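Local atomic coordinates of oligopeptide-binding protein oppA (Lactococcus lactis, PDB entry 3DRF), a protein that serves as the receptor that captures oligopeptides in a voluminous cavity for uptake by the OppABCDF ABC transporter, which is essential for growth in milk. Residues 144-147 and 148-151; 176-179 and 180-184; 228-231 and 232-236; 256-260 and 261-265; 386-390 and 391-395. All blocks are in the same frame, centred on the assembly; numbering follows the deposited sequence. Where two conformers were deposited one is given.

Contact 1. Residues 144-147 and 148-151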
loop_
_atom_site.group_PDB
_atom_site.type_symbol
_atom_site.label_atom_id
_atom_site.label_comp_id
_atom_site.label_asym_id
_atom_site.label_seq_id
_atom_site.Cartn_x
_atom_site.Cartn_y
_atom_site.Cartn_z
ATOM N N VAL A 144 -12.873 -20.779 -2.853
ATOM C CA VAL A 144 -12.817 -22.220 -3.144
ATOM C C VAL A 144 -11.977 -22.475 -4.397
ATOM O O VAL A 144 -12.187 -21.879 -5.411
ATOM C CB VAL A 144 -14.286 -22.790 -3.298
ATOM C CG1 VAL A 144 -14.238 -24.250 -3.729
ATOM C CG2 VAL A 144 -14.996 -22.743 -1.931
ATOM N N GLY A 145 -11.030 -23.410 -4.260
ATOM C CA GLY A 145 -10.196 -23.786 -5.406
ATOM C C GLY A 145 -8.970 -22.893 -5.676
ATOM O O GLY A 145 -8.120 -23.231 -6.453
ATOM N N LEU A 146 -8.895 -21.745 -5.041
ATOM C CA LEU A 146 -7.852 -20.765 -5.418
ATOM C C LEU A 146 -6.466 -21.152 -4.895
ATOM O O LEU A 146 -5.494 -21.038 -5.606
ATOM C CB LEU A 146 -8.258 -19.319 -5.047
ATOM C CG LEU A 146 -7.311 -18.209 -5.639
ATOM C CD1 LEU A 146 -7.010 -18.286 -7.135
ATOM C CD2 LEU A 146 -7.985 -16.844 -5.407
ATOM N N SER A 147 -6.417 -21.732 -3.708
ATOM C CA SER A 147 -5.155 -22.251 -3.189
ATOM C C SER A 147 -4.585 -23.334 -4.128
ATOM O O SER A 147 -3.449 -23.335 -4.447
ATOM C CB SER A 147 -5.325 -22.784 -1.746
ATOM O OG SER A 147 -5.668 -21.732 -0.876
ATOM N N ASP A 148 -5.429 -24.241 -4.575
ATOM C CA ASP A 148 -4.959 -25.364 -5.407
ATOM C C ASP A 148 -4.541 -24.853 -6.832
ATOM O O ASP A 148 -3.655 -25.371 -7.433
ATOM C CB ASP A 148 -6.089 -26.404 -5.509
ATOM C CG ASP A 148 -6.142 -27.351 -4.306
ATOM O OD1 ASP A 148 -5.284 -27.382 -3.497
ATOM O OD2 ASP A 148 -7.109 -28.062 -4.281
ATOM N N TYR A 149 -5.219 -23.818 -7.327
ATOM C CA TYR A 149 -4.750 -23.159 -8.551
ATOM C C TYR A 149 -3.364 -22.520 -8.359
ATOM O O TYR A 149 -2.502 -22.714 -9.107
ATOM C CB TYR A 149 -5.792 -22.134 -9.013
ATOM C CG TYR A 149 -5.361 -21.406 -10.292
ATOM C CD1 TYR A 149 -5.546 -21.996 -11.557
ATOM C CD2 TYR A 149 -4.722 -20.169 -10.243
ATOM C CE1 TYR A 149 -5.128 -21.358 -12.718
ATOM C CE2 TYR A 149 -4.305 -19.529 -11.432
ATOM C CZ TYR A 149 -4.542 -20.137 -12.630
ATOM O OH TYR A 149 -4.131 -19.477 -13.754
ATOM N N HIS A 150 -3.177 -21.850 -7.239
ATOM C CA HIS A 150 -1.915 -21.137 -6.901
ATOM C C HIS A 150 -0.702 -22.081 -6.838
ATOM O O HIS A 150 0.337 -21.720 -7.209
ATOM C CB HIS A 150 -2.090 -20.400 -5.553
ATOM C CG HIS A 150 -0.838 -19.704 -5.074
ATOM N ND1 HIS A 150 -0.192 -18.722 -5.779
ATOM C CD2 HIS A 150 -0.125 -19.877 -3.945
ATOM C CE1 HIS A 150 0.884 -18.344 -5.119
ATOM N NE2 HIS A 150 0.922 -19.003 -3.984
ATOM N N THR A 151 -0.916 -23.290 -6.341
ATOM C CA THR A 151 0.179 -24.306 -6.265
ATOM C C THR A 151 0.287 -25.141 -7.576
ATOM O O THR A 151 1.188 -25.947 -7.660
ATOM C CB THR A 151 -0.087 -25.306 -5.120
ATOM O OG1 THR A 151 -1.313 -25.994 -5.390
ATOM C CG2 THR A 151 -0.132 -24.599 -3.755
#
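Leu146 and Tyr149 lie along the same flank of the short helix 146-150, with CD1 of the leucine 4.3 Å from CD2 of the tyrosine and meeting the ring obliquely. With its CG anti to the backbone N (chi1 180°), the tyrosine ring swings to the flank that the leucine occupies. Behind this apolar pair runs the backbone ladder of the helix. Tyr149 N donates to Gly145 O at 3.1 Å, His150 N to Leu146 O at 2.9 Å, and Thr151 N to Ser147 O at 3.2 Å. Gly145 takes the N-cap position at a positive phi of 84°, where a side chain would be pressed against the carbonyl oxygen of Val144. One step outward, Leu146 and Tyr149 both rest on Ala127 of helix 116-127, while Leu146 also meets Tyr123 and Tyr149 also meets Glu124. The imidazole of His150 leads away from this turn: ND1 is hydrogen-bonded to Ala127 O, NE2 to Ser317 OG, and the ring stacks with Trp136. Two polar anchors and a stack therefore fix the rotation of that ring, while its CB remains 3.4 Å from Ser147 O. Because Ala127 O can only accept, ND1 probably carries a proton. Apolar packing and directed bonds thus share the task of docking a surface helix whose later amides, from Tyr149 to Thr151, are satisfied by the carbonyls of Gly145 to Ser147.

Contact 2. Residues 176-179 and 180-184; sequences KEMK and PGMTQ
Met182 folds back over Lys179 across a type I beta turn formed by residues 179-182, with Pro180 and Gly181 at its corners and Met182 N bonded to Lys179 O at 3.1 Å. That donor stands well above the carbonyl plane. Two side chains meet the returning methionine at different angles. Met178, bent at its second and third torsions, lies roughly perpendicular to Met182 and sets its CE 3.8 Å from Met182 SD. The Lys179 chain passes Met182 at a slant, with lysine CG 3.9 Å from methionine CE. In Met182 a chi2 of 176° carries SD back to Lys179 N, and a chi3 of 174° sends CE on toward Glu177 O. Further out, both methionines touch Leu91 of strand 87-92, and Met182 also packs on Phe175. With an alanine in place of Met182, the amide of Lys179 is likely to lose its sulfur acceptor and a gap to open beside the CE of Met178. That acceptor bond is weak but nearly straight: Lys179 N lies 3.4 Å from Met182 SD, with an N-H...S angle of 163°.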
loop_
_atom_site.group_PDB
_atom_site.type_symbol
_atom_site.label_atom_id
_atom_site.label_comp_id
_atom_site.label_asym_id
_atom_site.label_seq_id
_atom_site.Cartn_x
_atom_site.Cartn_y
_atom_site.Cartn_z
ATOM N N LYS A 176 -15.296 -19.931 1.091
ATOM C CA LYS A 176 -15.425 -20.848 2.261
ATOM C C LYS A 176 -16.298 -20.214 3.361
ATOM O O LYS A 176 -17.127 -20.871 3.897
ATOM C CB LYS A 176 -14.048 -21.232 2.816
ATOM C CG LYS A 176 -13.140 -21.956 1.785
ATOM C CD LYS A 176 -11.746 -22.244 2.389
ATOM C CE LYS A 176 -10.898 -22.812 1.320
ATOM N NZ LYS A 176 -9.552 -22.983 1.862
ATOM N N GLU A 177 -16.029 -18.963 3.689
ATOM C CA GLU A 177 -16.830 -18.191 4.611
ATOM C C GLU A 177 -16.883 -16.732 4.159
ATOM O O GLU A 177 -15.995 -16.190 3.520
ATOM C CB GLU A 177 -16.245 -18.194 6.073
ATOM C CG GLU A 177 -16.030 -19.595 6.714
ATOM C CD GLU A 177 -17.334 -20.353 6.943
ATOM O OE1 GLU A 177 -18.398 -19.798 6.864
ATOM O OE2 GLU A 177 -17.220 -21.531 7.212
ATOM N N MET A 178 -17.951 -16.099 4.591
ATOM C CA MET A 178 -18.054 -14.645 4.503
ATOM C C MET A 178 -17.110 -14.018 5.521
ATOM O O MET A 178 -16.759 -14.627 6.498
ATOM C CB MET A 178 -19.485 -14.191 4.790
ATOM C CG MET A 178 -20.527 -14.813 3.880
ATOM S SD MET A 178 -20.226 -14.587 2.066
ATOM C CE MET A 178 -20.794 -12.877 1.730
ATOM N N LYS A 179 -16.707 -12.801 5.218
ATOM C CA LYS A 179 -15.861 -12.010 6.108
ATOM C C LYS A 179 -16.543 -10.654 6.350
ATOM O O LYS A 179 -17.149 -10.140 5.460
ATOM C CB LYS A 179 -14.461 -11.850 5.465
ATOM C CG LYS A 179 -13.784 -13.204 4.973
ATOM C CD LYS A 179 -13.279 -14.008 6.170
ATOM C CE LYS A 179 -12.819 -15.385 5.674
ATOM N NZ LYS A 179 -12.313 -16.142 6.841
ATOM N N PRO A 180 -16.434 -10.118 7.559
ATOM C CA PRO A 180 -17.222 -8.917 7.928
ATOM C C PRO A 180 -16.872 -7.679 7.076
ATOM O O PRO A 180 -17.686 -6.852 6.830
ATOM C CB PRO A 180 -16.880 -8.727 9.437
ATOM C CG PRO A 180 -15.606 -9.486 9.647
ATOM C CD PRO A 180 -15.698 -10.667 8.727
ATOM N N GLY A 181 -15.661 -7.622 6.575
ATOM C CA GLY A 181 -15.269 -6.513 5.707
ATOM C C GLY A 181 -15.767 -6.531 4.243
ATOM O O GLY A 181 -15.498 -5.612 3.522
ATOM N N MET A 182 -16.431 -7.608 3.828
ATOM C CA MET A 182 -16.850 -7.787 2.420
ATOM C C MET A 182 -17.816 -6.734 1.878
ATOM O O MET A 182 -17.969 -6.615 0.724
ATOM C CB MET A 182 -17.427 -9.187 2.214
ATOM C CG MET A 182 -16.318 -10.258 2.094
ATOM S SD MET A 182 -17.172 -11.862 1.962
ATOM C CE MET A 182 -15.769 -12.990 1.629
ATOM N N THR A 183 -18.448 -6.022 2.793
ATOM C CA THR A 183 -19.329 -4.898 2.424
ATOM C C THR A 183 -18.550 -3.619 2.017
ATOM O O THR A 183 -19.151 -2.709 1.521
ATOM C CB THR A 183 -20.269 -4.535 3.584
ATOM O OG1 THR A 183 -19.459 -4.311 4.730
ATOM C CG2 THR A 183 -21.293 -5.670 3.852
ATOM N N GLN A 184 -17.229 -3.641 2.146
ATOM C CA GLN A 184 -16.420 -2.443 2.029
ATOM C C GLN A 184 -15.302 -2.656 1.003
ATOM O O GLN A 184 -14.634 -3.701 0.991
ATOM C CB GLN A 184 -15.837 -2.122 3.413
ATOM C CG GLN A 184 -15.193 -0.743 3.571
ATOM C CD GLN A 184 -15.131 -0.266 5.023
ATOM O OE1 GLN A 184 -16.054 -0.534 5.803
ATOM N NE2 GLN A 184 -14.075 0.500 5.374
#

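Contact 3. Residues 228-231 and 232-236; sequences NVVA and GESIK
Ser234 holds its OG between its own backbone N and carbonyl carbon (chi1 68°), which points the hydroxyl across the hairpin at Val230, 3.4 Å from CB and 3.6 Å from CG2. In Val230, CG1 lies anti to the backbone N (chi1 175°), a torsion that turns this methyl toward Glu233. The glutamate chain is extended beyond CG and runs past the valine, placing OE1 3.5 Å from that CG1. Two consecutive residues thus flank Val230, Ser234 at CB and CG2 and Glu233 at CG1, and its backbone repeats the pattern. Val230 O accepts both Ser234 N, at 3.1 Å in the carbonyl plane and on a lone pair, and Glu233 N, at 2.9 Å and tilted from that plane. Two residues facing one make a classic beta bulge, here at the end of an antiparallel hairpin between strands 224-230 and 234-239. The chain reverses through a type II turn with Ala231 and Gly232 at its corners; a CB on Gly232, at phi 84°, would clash with Ala231 O. Val230 N also bonds to Ser234 O within the bulge, and regular pairing then continues with Lys236 N to Asn228 O, each bond at 2.9 Å. Between them sits the non-hydrogen-bonded pair of Val229 and Ile235, whose CG2 methyls lie 4.4 Å apart on the buried face, where Ile235 meets Phe59 and Met62 of helix 57-62 and Val229 touches Met45.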
loop_
_atom_site.group_PDB
_atom_site.type_symbol
_atom_site.label_atom_id
_atom_site.label_comp_id
_atom_site.label_asym_id
_atom_site.label_seq_id
_atom_site.Cartn_x
_atom_site.Cartn_y
_atom_site.Cartn_z
ATOM N N ASN A 228 -0.265 8.399 -24.840
ATOM C CA ASN A 228 1.177 8.187 -24.802
ATOM C C ASN A 228 1.699 8.024 -23.379
ATOM O O ASN A 228 1.218 8.677 -22.453
ATOM C CB ASN A 228 1.906 9.336 -25.502
ATOM C CG ASN A 228 3.362 9.018 -25.781
ATOM O OD1 ASN A 228 4.264 9.672 -25.259
ATOM N ND2 ASN A 228 3.598 8.007 -26.611
ATOM N N VAL A 229 2.703 7.209 -23.247
ATOM C CA VAL A 229 3.372 6.997 -21.983
ATOM C C VAL A 229 4.881 7.080 -22.225
ATOM O O VAL A 229 5.400 6.378 -23.044
ATOM C CB VAL A 229 3.032 5.593 -21.418
ATOM C CG1 VAL A 229 3.817 5.346 -20.147
ATOM C CG2 VAL A 229 1.553 5.459 -21.163
ATOM N N VAL A 230 5.557 7.974 -21.507
ATOM C CA VAL A 230 7.000 8.102 -21.570
ATOM C C VAL A 230 7.553 7.393 -20.330
ATOM O O VAL A 230 7.376 7.838 -19.225
ATOM C CB VAL A 230 7.435 9.596 -21.589
ATOM C CG1 VAL A 230 8.949 9.734 -21.532
ATOM C CG2 VAL A 230 6.889 10.307 -22.843
ATOM N N ALA A 231 8.170 6.258 -20.565
ATOM C CA ALA A 231 8.659 5.405 -19.494
ATOM C C ALA A 231 9.423 6.201 -18.459
ATOM O O ALA A 231 10.275 6.982 -18.775
ATOM C CB ALA A 231 9.517 4.269 -20.061
ATOM N N GLY A 232 9.069 6.006 -17.202
ATOM C CA GLY A 232 9.786 6.635 -16.115
ATOM C C GLY A 232 9.329 8.065 -15.816
ATOM O O GLY A 232 9.666 8.582 -14.808
ATOM N N GLU A 233 8.557 8.657 -16.720
ATOM C CA GLU A 233 8.272 10.099 -16.624
ATOM C C GLU A 233 6.811 10.557 -16.606
ATOM O O GLU A 233 6.430 11.304 -15.747
ATOM C CB GLU A 233 8.976 10.812 -17.807
ATOM C CG GLU A 233 10.488 10.673 -17.849
ATOM C CD GLU A 233 11.119 11.473 -19.006
ATOM O OE1 GLU A 233 10.464 12.274 -19.592
ATOM O OE2 GLU A 233 12.262 11.190 -19.243
ATOM N N SER A 234 6.035 10.158 -17.590
ATOM C CA SER A 234 4.752 10.817 -17.824
ATOM C C SER A 234 3.719 10.007 -18.594
ATOM O O SER A 234 4.031 9.035 -19.245
ATOM C CB SER A 234 5.012 12.142 -18.602
ATOM O OG SER A 234 5.457 11.853 -19.892
ATOM N N ILE A 235 2.489 10.471 -18.501
ATOM C CA ILE A 235 1.356 9.956 -19.264
ATOM C C ILE A 235 0.582 11.157 -19.861
ATOM O O ILE A 235 0.315 12.102 -19.181
ATOM C CB ILE A 235 0.333 9.251 -18.343
ATOM C CG1 ILE A 235 0.997 8.192 -17.427
ATOM C CG2 ILE A 235 -0.822 8.644 -19.173
ATOM C CD1 ILE A 235 0.142 7.790 -16.219
ATOM N N LYS A 236 0.233 11.066 -21.127
ATOM C CA LYS A 236 -0.729 11.999 -21.766
ATOM C C LYS A 236 -2.049 11.274 -21.891
ATOM O O LYS A 236 -2.194 10.316 -22.603
ATOM C CB LYS A 236 -0.302 12.520 -23.176
ATOM C CG LYS A 236 -1.226 13.740 -23.633
ATOM C CD LYS A 236 -1.154 14.124 -25.087
ATOM C CE LYS A 236 -2.381 14.975 -25.500
ATOM N NZ LYS A 236 -2.935 14.762 -26.874
#

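Contact 4. Residues 256-260 and 261-265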
loop_
_atom_site.group_PDB
_atom_site.type_symbol
_atom_site.label_atom_id
_atom_site.label_comp_id
_atom_site.label_asym_id
_atom_site.label_seq_id
_atom_site.Cartn_x
_atom_site.Cartn_y
_atom_site.Cartn_z
ATOM N N GLU A 256 2.735 13.751 -14.679
ATOM C CA GLU A 256 4.190 13.643 -14.703
ATOM C C GLU A 256 4.749 13.375 -13.320
ATOM O O GLU A 256 4.210 13.885 -12.379
ATOM C CB GLU A 256 4.844 14.955 -15.272
ATOM C CG GLU A 256 4.365 15.382 -16.653
ATOM C CD GLU A 256 5.160 16.552 -17.200
ATOM O OE1 GLU A 256 5.879 17.249 -16.507
ATOM O OE2 GLU A 256 5.015 16.721 -18.387
ATOM N N VAL A 257 5.907 12.831 -13.166
ATOM C CA VAL A 257 6.584 12.874 -11.870
ATOM C C VAL A 257 7.364 14.187 -11.769
ATOM O O VAL A 257 7.740 14.785 -12.782
ATOM C CB VAL A 257 7.493 11.641 -11.569
ATOM C CG1 VAL A 257 6.639 10.377 -11.366
ATOM C CG2 VAL A 257 8.552 11.450 -12.644
ATOM N N VAL A 258 7.493 14.681 -10.559
ATOM C CA VAL A 258 8.309 15.837 -10.206
ATOM C C VAL A 258 9.074 15.597 -8.909
ATOM O O VAL A 258 8.560 14.975 -7.979
ATOM C CB VAL A 258 7.452 17.109 -10.058
ATOM C CG1 VAL A 258 6.472 16.956 -8.905
ATOM C CG2 VAL A 258 8.341 18.325 -9.854
ATOM N N SER A 259 10.383 15.905 -8.889
ATOM C CA SER A 259 11.211 15.617 -7.723
ATOM C C SER A 259 10.805 16.453 -6.515
ATOM O O SER A 259 10.165 17.501 -6.650
ATOM C CB SER A 259 12.676 15.894 -8.018
ATOM O OG SER A 259 12.902 17.287 -8.108
ATOM N N THR A 260 11.186 16.000 -5.332
ATOM C CA THR A 260 10.908 16.746 -4.123
ATOM C C THR A 260 11.575 18.127 -4.138
ATOM O O THR A 260 10.959 19.112 -3.737
ATOM C CB THR A 260 11.362 15.936 -2.919
ATOM O OG1 THR A 260 10.850 14.602 -3.058
ATOM C CG2 THR A 260 10.864 16.557 -1.640
ATOM N N ALA A 261 12.798 18.205 -4.654
ATOM C CA ALA A 261 13.577 19.479 -4.659
ATOM C C ALA A 261 13.071 20.483 -5.673
ATOM O O ALA A 261 13.322 21.636 -5.532
ATOM C CB ALA A 261 15.055 19.167 -4.929
ATOM N N LYS A 262 12.319 20.034 -6.658
ATOM C CA LYS A 262 11.792 20.910 -7.711
ATOM C C LYS A 262 10.299 21.253 -7.565
ATOM O O LYS A 262 9.783 21.990 -8.312
ATOM C CB LYS A 262 12.100 20.347 -9.107
ATOM C CG LYS A 262 13.630 20.304 -9.405
ATOM C CD LYS A 262 13.969 19.708 -10.747
ATOM C CE LYS A 262 15.463 19.845 -11.009
ATOM N NZ LYS A 262 15.695 21.284 -11.175
ATOM N N SER A 263 9.648 20.681 -6.573
ATOM C CA SER A 263 8.185 20.805 -6.463
ATOM C C SER A 263 7.651 22.227 -6.174
ATOM O O SER A 263 6.766 22.659 -6.819
ATOM C CB SER A 263 7.628 19.834 -5.406
ATOM O OG SER A 263 7.716 18.488 -5.882
ATOM N N VAL A 264 8.191 22.884 -5.168
ATOM C CA VAL A 264 7.708 24.228 -4.811
ATOM C C VAL A 264 7.911 25.231 -5.991
ATOM O O VAL A 264 7.066 25.969 -6.298
ATOM C CB VAL A 264 8.350 24.729 -3.447
ATOM C CG1 VAL A 264 8.000 26.197 -3.217
ATOM C CG2 VAL A 264 7.856 23.836 -2.314
ATOM N N ALA A 265 9.060 25.168 -6.624
ATOM C CA ALA A 265 9.373 26.046 -7.756
ATOM C C ALA A 265 8.377 25.745 -8.899
ATOM O O ALA A 265 7.991 26.619 -9.603
ATOM C CB ALA A 265 10.836 25.786 -8.240
HETATM O O HOH W 1 10.614 21.984 -3.665
#
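Ser263 and Ser259 supply the strongest polar link at this junction of strand and helix: Ser263 OG donates to Ser259 O at 2.7 Å, approaching from above the carbonyl plane, 37° out of it. The hydroxyl is placed there by a chi1 of -71°, which keeps OG beside its own backbone N. Weaker bonds draw the same turn closed. Lys262 N divides itself between Ser259 O at 3.3 Å and Ser259 OG at 3.2 Å, both poorly aligned, and Ser263 N makes a long, weak bond to Thr260 O. A water adds a bridge, donating to Thr260 O at 2.9 Å and accepting from Val264 N at 3.0 Å, so that an amide of the first helical turn is served by solvent. Packing is modest by comparison. Val258 CG1 lies 3.6 Å from Ser263 OG, and the aliphatic part of Lys262 runs alongside Ser259 OG, with CG at 3.4 Å. Outside the turn, Thr260 OG1 bonds to Asp42 OD2 and Gln40 NE2 to Ser263 OG, tying the connection to strand 34-40 and the loop after it. Cutting Ser263 back to an alanine is likely to deprive Ser259 O of its strongest partner in the turn and to leave Gln40 NE2 without this acceptor. Donating to a carbonyl and receiving an amide, one buried hydroxyl is satisfied in both roles and stitches the end of strand 252-258 to helix 263-268.

Contact 5. Residues 386-390 and 391-395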
loop_
_atom_site.group_PDB
_atom_site.type_symbol
_atom_site.label_atom_id
_atom_site.label_comp_id
_atom_site.label_asym_id
_atom_site.label_seq_id
_atom_site.Cartn_x
_atom_site.Cartn_y
_atom_site.Cartn_z
ATOM N N LYS A 386 17.314 -0.214 30.255
ATOM C CA LYS A 386 16.924 -1.229 31.255
ATOM C C LYS A 386 16.644 -2.578 30.563
ATOM O O LYS A 386 17.106 -3.566 30.996
ATOM C CB LYS A 386 15.708 -0.733 32.043
ATOM C CG LYS A 386 15.239 -1.711 33.124
ATOM C CD LYS A 386 14.083 -1.084 33.931
ATOM C CE LYS A 386 13.473 -1.997 34.931
ATOM N NZ LYS A 386 12.475 -2.702 34.323
ATOM N N LEU A 387 15.854 -2.553 29.474
ATOM C CA LEU A 387 15.502 -3.761 28.728
ATOM C C LEU A 387 16.746 -4.488 28.246
ATOM O O LEU A 387 16.823 -5.667 28.309
ATOM C CB LEU A 387 14.596 -3.416 27.526
ATOM C CG LEU A 387 13.147 -3.097 27.912
ATOM C CD1 LEU A 387 12.456 -2.416 26.754
ATOM C CD2 LEU A 387 12.342 -4.416 28.202
ATOM N N LEU A 388 17.710 -3.721 27.752
ATOM C CA LEU A 388 18.942 -4.297 27.212
ATOM C C LEU A 388 19.826 -4.863 28.343
ATOM O O LEU A 388 20.349 -5.913 28.204
ATOM C CB LEU A 388 19.704 -3.236 26.364
ATOM C CG LEU A 388 18.948 -2.919 25.034
ATOM C CD1 LEU A 388 19.622 -1.701 24.375
ATOM C CD2 LEU A 388 18.962 -4.165 24.142
ATOM N N ASP A 389 19.937 -4.123 29.446
ATOM C CA ASP A 389 20.685 -4.586 30.634
ATOM C C ASP A 389 20.078 -5.914 31.125
ATOM O O ASP A 389 20.777 -6.845 31.332
ATOM C CB ASP A 389 20.584 -3.576 31.801
ATOM C CG ASP A 389 21.557 -2.457 31.708
ATOM O OD1 ASP A 389 22.468 -2.510 30.891
ATOM O OD2 ASP A 389 21.359 -1.514 32.409
ATOM N N GLU A 390 18.759 -5.942 31.267
ATOM C CA GLU A 390 18.010 -7.140 31.744
ATOM C C GLU A 390 18.180 -8.350 30.836
ATOM O O GLU A 390 18.137 -9.454 31.273
ATOM C CB GLU A 390 16.515 -6.823 31.940
ATOM C CG GLU A 390 16.211 -5.906 33.107
ATOM C CD GLU A 390 14.779 -5.486 33.193
ATOM O OE1 GLU A 390 14.005 -5.618 32.245
ATOM O OE2 GLU A 390 14.454 -4.979 34.230
ATOM N N ASP A 391 18.394 -8.124 29.543
ATOM C CA ASP A 391 18.542 -9.188 28.557
ATOM C C ASP A 391 19.991 -9.611 28.310
ATOM O O ASP A 391 20.259 -10.352 27.484
ATOM C CB ASP A 391 17.854 -8.770 27.217
ATOM C CG ASP A 391 17.568 -9.929 26.306
ATOM O OD1 ASP A 391 17.062 -10.917 26.732
ATOM O OD2 ASP A 391 17.979 -9.874 25.178
ATOM N N GLY A 392 20.919 -9.113 29.096
ATOM C CA GLY A 392 22.300 -9.547 28.980
ATOM C C GLY A 392 23.144 -8.864 27.922
ATOM O O GLY A 392 24.145 -9.347 27.565
ATOM N N TRP A 393 22.645 -7.763 27.373
ATOM C CA TRP A 393 23.403 -6.991 26.394
ATOM C C TRP A 393 24.173 -5.905 27.197
ATOM O O TRP A 393 23.701 -4.834 27.337
ATOM C CB TRP A 393 22.439 -6.402 25.337
ATOM C CG TRP A 393 21.967 -7.406 24.311
ATOM C CD1 TRP A 393 20.785 -8.084 24.299
ATOM C CD2 TRP A 393 22.724 -7.886 23.204
ATOM N NE1 TRP A 393 20.762 -8.951 23.250
ATOM C CE2 TRP A 393 21.923 -8.866 22.546
ATOM C CE3 TRP A 393 24.000 -7.615 22.716
ATOM C CZ2 TRP A 393 22.340 -9.528 21.433
ATOM C CZ3 TRP A 393 24.428 -8.282 21.596
ATOM C CH2 TRP A 393 23.572 -9.242 20.956
ATOM N N LYS A 394 25.338 -6.286 27.703
ATOM C CA LYS A 394 26.108 -5.446 28.626
ATOM C C LYS A 394 26.925 -4.418 27.888
ATOM O O LYS A 394 27.553 -4.714 26.939
ATOM C CB LYS A 394 27.035 -6.364 29.418
ATOM C CG LYS A 394 27.886 -5.623 30.470
ATOM C CD LYS A 394 28.690 -6.675 31.335
ATOM C CE LYS A 394 29.876 -5.988 32.066
ATOM N NZ LYS A 394 29.433 -4.986 33.050
ATOM N N LEU A 395 26.877 -3.220 28.371
ATOM C CA LEU A 395 27.656 -2.144 27.799
ATOM C C LEU A 395 29.177 -2.314 27.955
ATOM O O LEU A 395 29.683 -2.486 29.023
ATOM C CB LEU A 395 27.210 -0.829 28.451
ATOM C CG LEU A 395 27.755 0.454 27.862
ATOM C CD1 LEU A 395 27.230 0.699 26.408
ATOM C CD2 LEU A 395 27.269 1.605 28.690
HETATM O O HOH W 2 25.387 -2.717 30.916
#
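Trp393 N reaches back to Leu388 O at 3.1 Å, closing the end of helix 381-390, while Gly392 N bonds to Asp389 O at 3.2 Å from high above the carbonyl plane. One residue earlier, Asp391 N makes only weak, strongly bent bonds to Leu387 O and Leu388 O, and Asp391 is where helical geometry is first abandoned. Gly392 then turns the chain at a phi of 84°. Among the side chains, Leu388 CD2 packs 4.3 Å from Trp393 CB and approaches the indole obliquely. The Trp393 side chain also touches Val332 of helix 330-339 and Leu409 of strand 407-414, and its NE1 bonds to Asp329. Asp391 rests its CB 3.4 Å from Leu387 O and sends OD2 to a salt bridge with Lys404. On the exposed flank, Lys386 NZ meets Glu390 OE2 on its syn side at 3.0 Å, a salt bridge between residues one helical turn apart. A water joins Asp389 OD1 to Leu395 N where the strand begins, and the same carboxylate oxygen also pairs with Arg402. The longer bond from Trp393 N encloses the shorter one from Gly392 N; with the glycine at C-prime they define a Schellman motif, accompanied by the Leu388-Trp393 contact and here leading a helix into strand 394-396.

Only contacts 3 and 4 share a framework: strands 234-239 and 252-258 are neighbours in one mixed sheet, joined where Glu233 O lies 3.0 Å from Val257 N, a probable hydrogen bond. Contacts 1 and 2 merely brush, Val144 against Lys176, with centres about 19 Å apart and on the same side of the chain's centre. Contact 5 is remote, its centre at least 45 Å from every other. Contact 1 lies at the surface, whereas the rest are partly buried. Chemistry follows local structure: amide ladders dominate the helix and hairpin, sulfur packing marks the loop of contact 2, a hydroxyl serves contact 4, and ion pairs appear beside the helix end of contact 5.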